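PDB 6BWC: polysaccharide biosynthesis protein CapD from Bacillus thuringiensis HD-771, which probably carries out an NADP-dependent step on UDP-N-acetylglucosamine early in the biosynthesis of CMP-pseudaminic acid, a sugar linked to flagellin glycosylation. Local coordinates for residues Phe46-Gln49 with Glu50-Asp54; Phe107-Gln110 with Asn111-Ala115. The protein carries 2 engineered substitutions. All coordinates share one frame; numbering follows the deposited sequence.

Interaction 1: residues Phe46-Gln49 with Glu50-Asp54; sequences FLLQ and EEFRD
Leu48 and Phe52 meet one turn apart at the C-terminal end of helix 42-51, the helix of a Rossmann beta-alpha-beta unit between strands 34-39 and 59-63. Their contact is apolar: methyl CD1 of Leu48 lies 3.3 Å from CE1 of Phe52, approaching the ring obliquely. In Leu48 the second torsion (chi2 56°) turns CD1, of the two methyls, toward the ring. Greasy residues suit this side, for Leu48 and Phe52 both pack on Tyr61 of strand 59-63 and also touch helix 18-29. Glu50 turns toward a neighbouring subunit: it bends at chi2 (68°) and brings OE1 to 4.4 Å from CE1 of Phe46, while its OE2 makes a weak hydrogen bond to Gln186 of that subunit. Phe46 meets His90 of the same neighbour, so this side of the helix faces the subunit interface. Backbone bonds finish the helix. Glu50 N and Glu51 N bond to the carbonyl oxygens of Phe46 and Leu47. Phe52, the first residue to leave helical geometry, still donates its N to Leu48 O at 2.9 Å and, weakly, to Gln49 O at 3.2 Å.

Interaction 2: residues Phe107-Gln110 with Asn111-Ala115; sequences FGTQ and NVIKA
Asn111 sets its amide over one face of the Phe107 ring, a turn earlier in helix 98-118. ND2 stands 3.6 Å above the ring plane, displaced toward the rim, and the amide and ring planes are 70° apart, so this is not a parallel stack. Phe107 has CG anti to the backbone N (chi1 177°), which swings the ring forward along the helix to meet the amide. The buried ND2 is satisfied beyond the helix by a hydrogen bond to Ile66 O; asparagine is thus short enough to lie against the ring and polar enough to hold a neighbouring backbone carbonyl. Elsewhere on the helix Ile113 CD1 is approached obliquely by two side chains, with CG2 of Thr109 at 3.9 Å and NE2 of Gln110 at 3.7 Å. Ile113 suits this place because it also packs on Leu149 and Ala153 of helix 138-156. Thr109 keeps its methyl here while OG1 bonds to Asn105 O and His84 NE2. Four regular i to i+4 bonds, from Asn111 N to Phe107 O through Lys114 N to Gln110 O, run beneath these side chains, as in the continuous helices that flank the parallel sheet of a Rossmann fold.

How the interactions relate
Interactions 1 and 2 lie on separate helices of the same NADP-binding Rossmann fold, with centres 28 Å apart and nearest atoms about 17 Å apart, so they do not touch. Interaction 1 ends a helix near strand 59-63, an edge strand of the sheet within this chain; interaction 2 lies within a longer helix packed on the more central strand 123-129. Each comes near a bound NADP without touching it: about 8 Å from the side chain of Leu48, about 7 Å from Gly108. In interaction 2 the side chain of Thr109 is about 13 Å from UDP-N-acetylglucosamine. Both helices also face other copies of the protein, Phe107 and Gln110 packing on Phe99 of a neighbouring subunit.

Interaction 1: residues Phe46-Gln49 with Glu50-Asp54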
ATOM      1  N   PHE C  46      -8.676   2.359  28.821  1.00 21.40           N
ATOM      2  CA  PHE C  46      -8.531   3.136  30.062  1.00 21.41           C
ATOM      3  C   PHE C  46      -9.545   2.709  31.124  1.00 21.84           C
ATOM      4  O   PHE C  46      -9.173   2.504  32.267  1.00 22.40           O
ATOM      5  CB  PHE C  46      -8.627   4.647  29.773  1.00 21.29           C
ATOM      6  CG  PHE C  46      -8.608   5.523  31.011  1.00 21.12           C
ATOM      7  CD1 PHE C  46      -7.442   5.672  31.761  1.00 20.80           C
ATOM      8  CD2 PHE C  46      -9.760   6.207  31.418  1.00 21.02           C
ATOM      9  CE1 PHE C  46      -7.424   6.477  32.894  1.00 20.50           C
ATOM     10  CE2 PHE C  46      -9.749   7.006  32.551  1.00 21.08           C
ATOM     11  CZ  PHE C  46      -8.578   7.143  33.286  1.00 20.96           C
ATOM     12  N   LEU C  47     -10.811   2.552  30.751  1.00 22.98           N
ATOM     13  CA  LEU C  47     -11.815   2.065  31.700  1.00 24.41           C
ATOM     14  C   LEU C  47     -11.468   0.678  32.251  1.00 24.60           C
ATOM     15  O   LEU C  47     -11.444   0.499  33.464  1.00 24.42           O
ATOM     16  CB  LEU C  47     -13.197   2.039  31.061  1.00 25.20           C
ATOM     17  CG  LEU C  47     -13.827   3.411  30.800  1.00 26.14           C
ATOM     18  CD1 LEU C  47     -15.148   3.216  30.063  1.00 26.55           C
ATOM     19  CD2 LEU C  47     -14.036   4.209  32.088  1.00 26.15           C
ATOM     20  N   LEU C  48     -11.175  -0.265  31.349  1.00 25.02           N
ATOM     21  CA  LEU C  48     -10.774  -1.639  31.688  1.00 24.61           C
ATOM     22  C   LEU C  48      -9.564  -1.648  32.584  1.00 24.41           C
ATOM     23  O   LEU C  48      -9.597  -2.237  33.655  1.00 24.69           O
ATOM     24  CB  LEU C  48     -10.470  -2.455  30.422  1.00 25.30           C
ATOM     25  CG  LEU C  48     -10.088  -3.952  30.517  1.00 25.35           C
ATOM     26  CD1 LEU C  48     -11.131  -4.774  31.254  1.00 24.92           C
ATOM     27  CD2 LEU C  48      -9.887  -4.529  29.115  1.00 24.98           C
ATOM     28  N   GLN C  49      -8.504  -0.986  32.146  1.00 24.67           N
ATOM     29  CA  GLN C  49      -7.326  -0.744  32.989  1.00 26.19           C
ATOM     30  C   GLN C  49      -7.728  -0.404  34.451  1.00 26.05           C
ATOM     31  O   GLN C  49      -7.303  -1.045  35.409  1.00 24.14           O
ATOM     32  CB  GLN C  49      -6.500   0.418  32.400  1.00 27.75           C
ATOM     33  CG  GLN C  49      -4.986   0.292  32.521  1.00 29.52           C
ATOM     34  CD  GLN C  49      -4.253   0.795  31.279  1.00 30.39           C
ATOM     35  OE1 GLN C  49      -3.504   1.762  31.334  1.00 30.38           O
ATOM     36  NE2 GLN C  49      -4.478   0.135  30.146  1.00 30.82           N
ATOM     37  N   GLU C  50      -8.589   0.589  34.601  1.00 27.34           N
ATOM     38  CA  GLU C  50      -8.985   1.059  35.924  1.00 29.52           C
ATOM     39  C   GLU C  50      -9.869   0.054  36.684  1.00 32.09           C
ATOM     40  O   GLU C  50      -9.815  -0.056  37.913  1.00 34.29           O
ATOM     41  CB  GLU C  50      -9.687   2.409  35.815  1.00 28.41           C
ATOM     42  CG  GLU C  50      -9.517   3.246  37.063  1.00 28.22           C
ATOM     43  CD  GLU C  50      -8.100   3.721  37.293  1.00 26.99           C
ATOM     44  OE1 GLU C  50      -7.288   3.825  36.343  1.00 25.64           O
ATOM     45  OE2 GLU C  50      -7.811   4.012  38.457  1.00 27.85           O
ATOM     46  N   GLU C  51     -10.667  -0.689  35.942  1.00 32.94           N
ATOM     47  CA  GLU C  51     -11.511  -1.711  36.517  1.00 34.27           C
ATOM     48  C   GLU C  51     -10.692  -2.915  36.982  1.00 35.59           C
ATOM     49  O   GLU C  51     -11.122  -3.641  37.858  1.00 35.24           O
ATOM     50  CB  GLU C  51     -12.517  -2.111  35.463  1.00 35.16           C
ATOM     51  CG  GLU C  51     -13.674  -2.957  35.911  1.00 36.19           C
ATOM     52  CD  GLU C  51     -14.504  -3.352  34.715  1.00 38.15           C
ATOM     53  OE1 GLU C  51     -14.574  -2.545  33.744  1.00 35.81           O
ATOM     54  OE2 GLU C  51     -15.051  -4.479  34.736  1.00 41.84           O
ATOM     55  N   PHE C  52      -9.513  -3.122  36.398  1.00 38.03           N
ATOM     56  CA  PHE C  52      -8.583  -4.169  36.838  1.00 40.42           C
ATOM     57  C   PHE C  52      -7.452  -3.527  37.643  1.00 45.03           C
ATOM     58  O   PHE C  52      -6.287  -3.645  37.289  1.00 45.61           O
ATOM     59  CB  PHE C  52      -8.063  -4.980  35.625  1.00 38.76           C
ATOM     60  CG  PHE C  52      -9.061  -5.975  35.095  1.00 36.25           C
ATOM     61  CD1 PHE C  52     -10.244  -5.550  34.508  1.00 34.85           C
ATOM     62  CD2 PHE C  52      -8.848  -7.337  35.236  1.00 35.82           C
ATOM     63  CE1 PHE C  52     -11.189  -6.462  34.056  1.00 34.00           C
ATOM     64  CE2 PHE C  52      -9.785  -8.255  34.777  1.00 35.00           C
ATOM     65  CZ  PHE C  52     -10.956  -7.815  34.183  1.00 34.12           C
ATOM     66  N   ARG C  53      -7.812  -2.843  38.732  1.00 53.32           N
ATOM     67  CA  ARG C  53      -6.839  -2.103  39.567  1.00 57.99           C
ATOM     68  C   ARG C  53      -5.699  -2.971  40.107  1.00 59.12           C
ATOM     69  O   ARG C  53      -4.523  -2.622  39.945  1.00 58.74           O
ATOM     70  CB  ARG C  53      -7.510  -1.333  40.732  1.00 64.78           C
ATOM     71  CG  ARG C  53      -8.601  -2.044  41.566  1.00 69.73           C
ATOM     72  CD  ARG C  53     -10.014  -1.490  41.307  1.00 73.92           C
ATOM     73  NE  ARG C  53     -10.049  -0.018  41.399  1.00 78.66           N
ATOM     74  CZ  ARG C  53     -10.941   0.800  40.820  1.00 79.32           C
ATOM     75  NH1 ARG C  53     -11.951   0.327  40.081  1.00 78.79           N
ATOM     76  NH2 ARG C  53     -10.818   2.124  40.985  1.00 78.81           N
ATOM     77  N   ASP C  54      -6.057  -4.099  40.722  1.00 60.73           N
ATOM     78  CA  ASP C  54      -5.089  -5.006  41.372  1.00 62.13           C
ATOM     79  C   ASP C  54      -4.858  -6.374  40.667  1.00 60.13           C
ATOM     80  O   ASP C  54      -3.855  -7.043  40.926  1.00 54.32           O
ATOM     81  CB  ASP C  54      -5.503  -5.193  42.832  1.00 60.84           C
ATOM     82  CG  ASP C  54      -5.375  -3.897  43.645  1.00 62.07           C
ATOM     83  OD1 ASP C  54      -5.797  -2.801  43.183  1.00 56.67           O
ATOM     84  OD2 ASP C  54      -4.838  -3.983  44.762  1.00 65.69           O
TER

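Interaction 2: residues Phe107-Gln110 with Asn111-Ala115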
ATOM      1  N   PHE C 107     -11.208  -8.333   5.726  1.00 15.78           N
ATOM      2  CA  PHE C 107      -9.773  -8.029   5.565  1.00 16.41           C
ATOM      3  C   PHE C 107      -9.034  -8.209   6.877  1.00 15.67           C
ATOM      4  O   PHE C 107      -7.918  -8.735   6.892  1.00 15.68           O
ATOM      5  CB  PHE C 107      -9.521  -6.617   4.962  1.00 17.80           C
ATOM      6  CG  PHE C 107      -8.035  -6.220   4.848  1.00 19.48           C
ATOM      7  CD1 PHE C 107      -7.109  -7.028   4.158  1.00 20.08           C
ATOM      8  CD2 PHE C 107      -7.553  -5.029   5.437  1.00 20.47           C
ATOM      9  CE1 PHE C 107      -5.759  -6.677   4.053  1.00 20.32           C
ATOM     10  CE2 PHE C 107      -6.200  -4.664   5.318  1.00 20.80           C
ATOM     11  CZ  PHE C 107      -5.306  -5.486   4.619  1.00 20.79           C
ATOM     12  N   GLY C 108      -9.672  -7.815   7.974  1.00 15.43           N
ATOM     13  CA  GLY C 108      -9.123  -8.033   9.325  1.00 15.11           C
ATOM     14  C   GLY C 108      -9.042  -9.492   9.769  1.00 14.77           C
ATOM     15  O   GLY C 108      -8.073  -9.881  10.458  1.00 14.93           O
ATOM     16  N   THR C 109     -10.040 -10.300   9.392  1.00 13.63           N
ATOM     17  CA  THR C 109      -9.966 -11.721   9.663  1.00 13.18           C
ATOM     18  C   THR C 109      -8.764 -12.299   8.897  1.00 13.06           C
ATOM     19  O   THR C 109      -8.009 -13.100   9.452  1.00 13.22           O
ATOM     20  CB  THR C 109     -11.273 -12.470   9.309  1.00 13.19           C
ATOM     21  OG1 THR C 109     -12.383 -11.857   9.965  1.00 13.19           O
ATOM     22  CG2 THR C 109     -11.216 -13.944   9.734  1.00 13.06           C
ATOM     23  N   GLN C 110      -8.546 -11.891   7.647  1.00 12.69           N
ATOM     24  CA  GLN C 110      -7.347 -12.388   6.942  1.00 12.63           C
ATOM     25  C   GLN C 110      -6.062 -12.007   7.597  1.00 12.44           C
ATOM     26  O   GLN C 110      -5.166 -12.830   7.688  1.00 12.77           O
ATOM     27  CB  GLN C 110      -7.267 -11.926   5.501  1.00 12.63           C
ATOM     28  CG  GLN C 110      -8.009 -12.877   4.608  1.00 12.78           C
ATOM     29  CD  GLN C 110      -7.264 -14.171   4.379  1.00 12.44           C
ATOM     30  OE1 GLN C 110      -6.249 -14.179   3.673  1.00 11.75           O
ATOM     31  NE2 GLN C 110      -7.793 -15.285   4.930  1.00 12.29           N
ATOM     32  N   ASN C 111      -5.960 -10.759   8.031  1.00 12.25           N
ATOM     33  CA  ASN C 111      -4.782 -10.338   8.765  1.00 12.41           C
ATOM     34  C   ASN C 111      -4.535 -11.261   9.976  1.00 12.19           C
ATOM     35  O   ASN C 111      -3.412 -11.718  10.147  1.00 12.42           O
ATOM     36  CB  ASN C 111      -4.855  -8.853   9.170  1.00 12.58           C
ATOM     37  CG  ASN C 111      -4.693  -7.907   7.986  1.00 12.67           C
ATOM     38  OD1 ASN C 111      -4.074  -8.268   6.960  1.00 12.50           O
ATOM     39  ND2 ASN C 111      -5.257  -6.676   8.117  1.00 12.49           N
ATOM     40  N   VAL C 112      -5.572 -11.574  10.762  1.00 11.63           N
ATOM     41  CA  VAL C 112      -5.428 -12.526  11.862  1.00 11.60           C
ATOM     42  C   VAL C 112      -4.834 -13.866  11.366  1.00 11.91           C
ATOM     43  O   VAL C 112      -3.806 -14.338  11.873  1.00 11.61           O
ATOM     44  CB  VAL C 112      -6.777 -12.738  12.592  1.00 11.52           C
ATOM     45  CG1 VAL C 112      -6.776 -13.968  13.494  1.00 11.33           C
ATOM     46  CG2 VAL C 112      -7.107 -11.509  13.413  1.00 11.70           C
ATOM     47  N   ILE C 113      -5.478 -14.448  10.360  1.00 12.20           N
ATOM     48  CA  ILE C 113      -5.111 -15.765   9.837  1.00 12.71           C
ATOM     49  C   ILE C 113      -3.641 -15.818   9.387  1.00 13.33           C
ATOM     50  O   ILE C 113      -2.871 -16.711   9.788  1.00 13.53           O
ATOM     51  CB  ILE C 113      -6.078 -16.168   8.687  1.00 12.72           C
ATOM     52  CG1 ILE C 113      -7.463 -16.479   9.290  1.00 12.84           C
ATOM     53  CG2 ILE C 113      -5.555 -17.381   7.907  1.00 12.52           C
ATOM     54  CD1 ILE C 113      -8.625 -16.507   8.321  1.00 12.78           C
ATOM     55  N   LYS C 114      -3.280 -14.841   8.559  1.00 13.81           N
ATOM     56  CA  LYS C 114      -1.936 -14.663   8.034  1.00 14.19           C
ATOM     57  C   LYS C 114      -0.896 -14.450   9.154  1.00 14.03           C
ATOM     58  O   LYS C 114       0.172 -15.055   9.148  1.00 13.93           O
ATOM     59  CB  LYS C 114      -1.979 -13.450   7.112  1.00 15.13           C
ATOM     60  CG  LYS C 114      -0.754 -13.215   6.255  1.00 16.28           C
ATOM     61  CD  LYS C 114      -0.831 -11.855   5.527  1.00 17.14           C
ATOM     62  CE  LYS C 114       0.577 -11.260   5.248  1.00 17.46           C
ATOM     63  NZ  LYS C 114       0.629  -9.760   5.351  1.00 17.43           N
ATOM     64  N   ALA C 115      -1.232 -13.589  10.110  1.00 13.85           N
ATOM     65  CA  ALA C 115      -0.369 -13.275  11.244  1.00 13.90           C
ATOM     66  C   ALA C 115      -0.181 -14.448  12.210  1.00 14.67           C
ATOM     67  O   ALA C 115       0.902 -14.610  12.815  1.00 14.80           O
ATOM     68  CB  ALA C 115      -0.935 -12.094  12.015  1.00 13.66           C
TER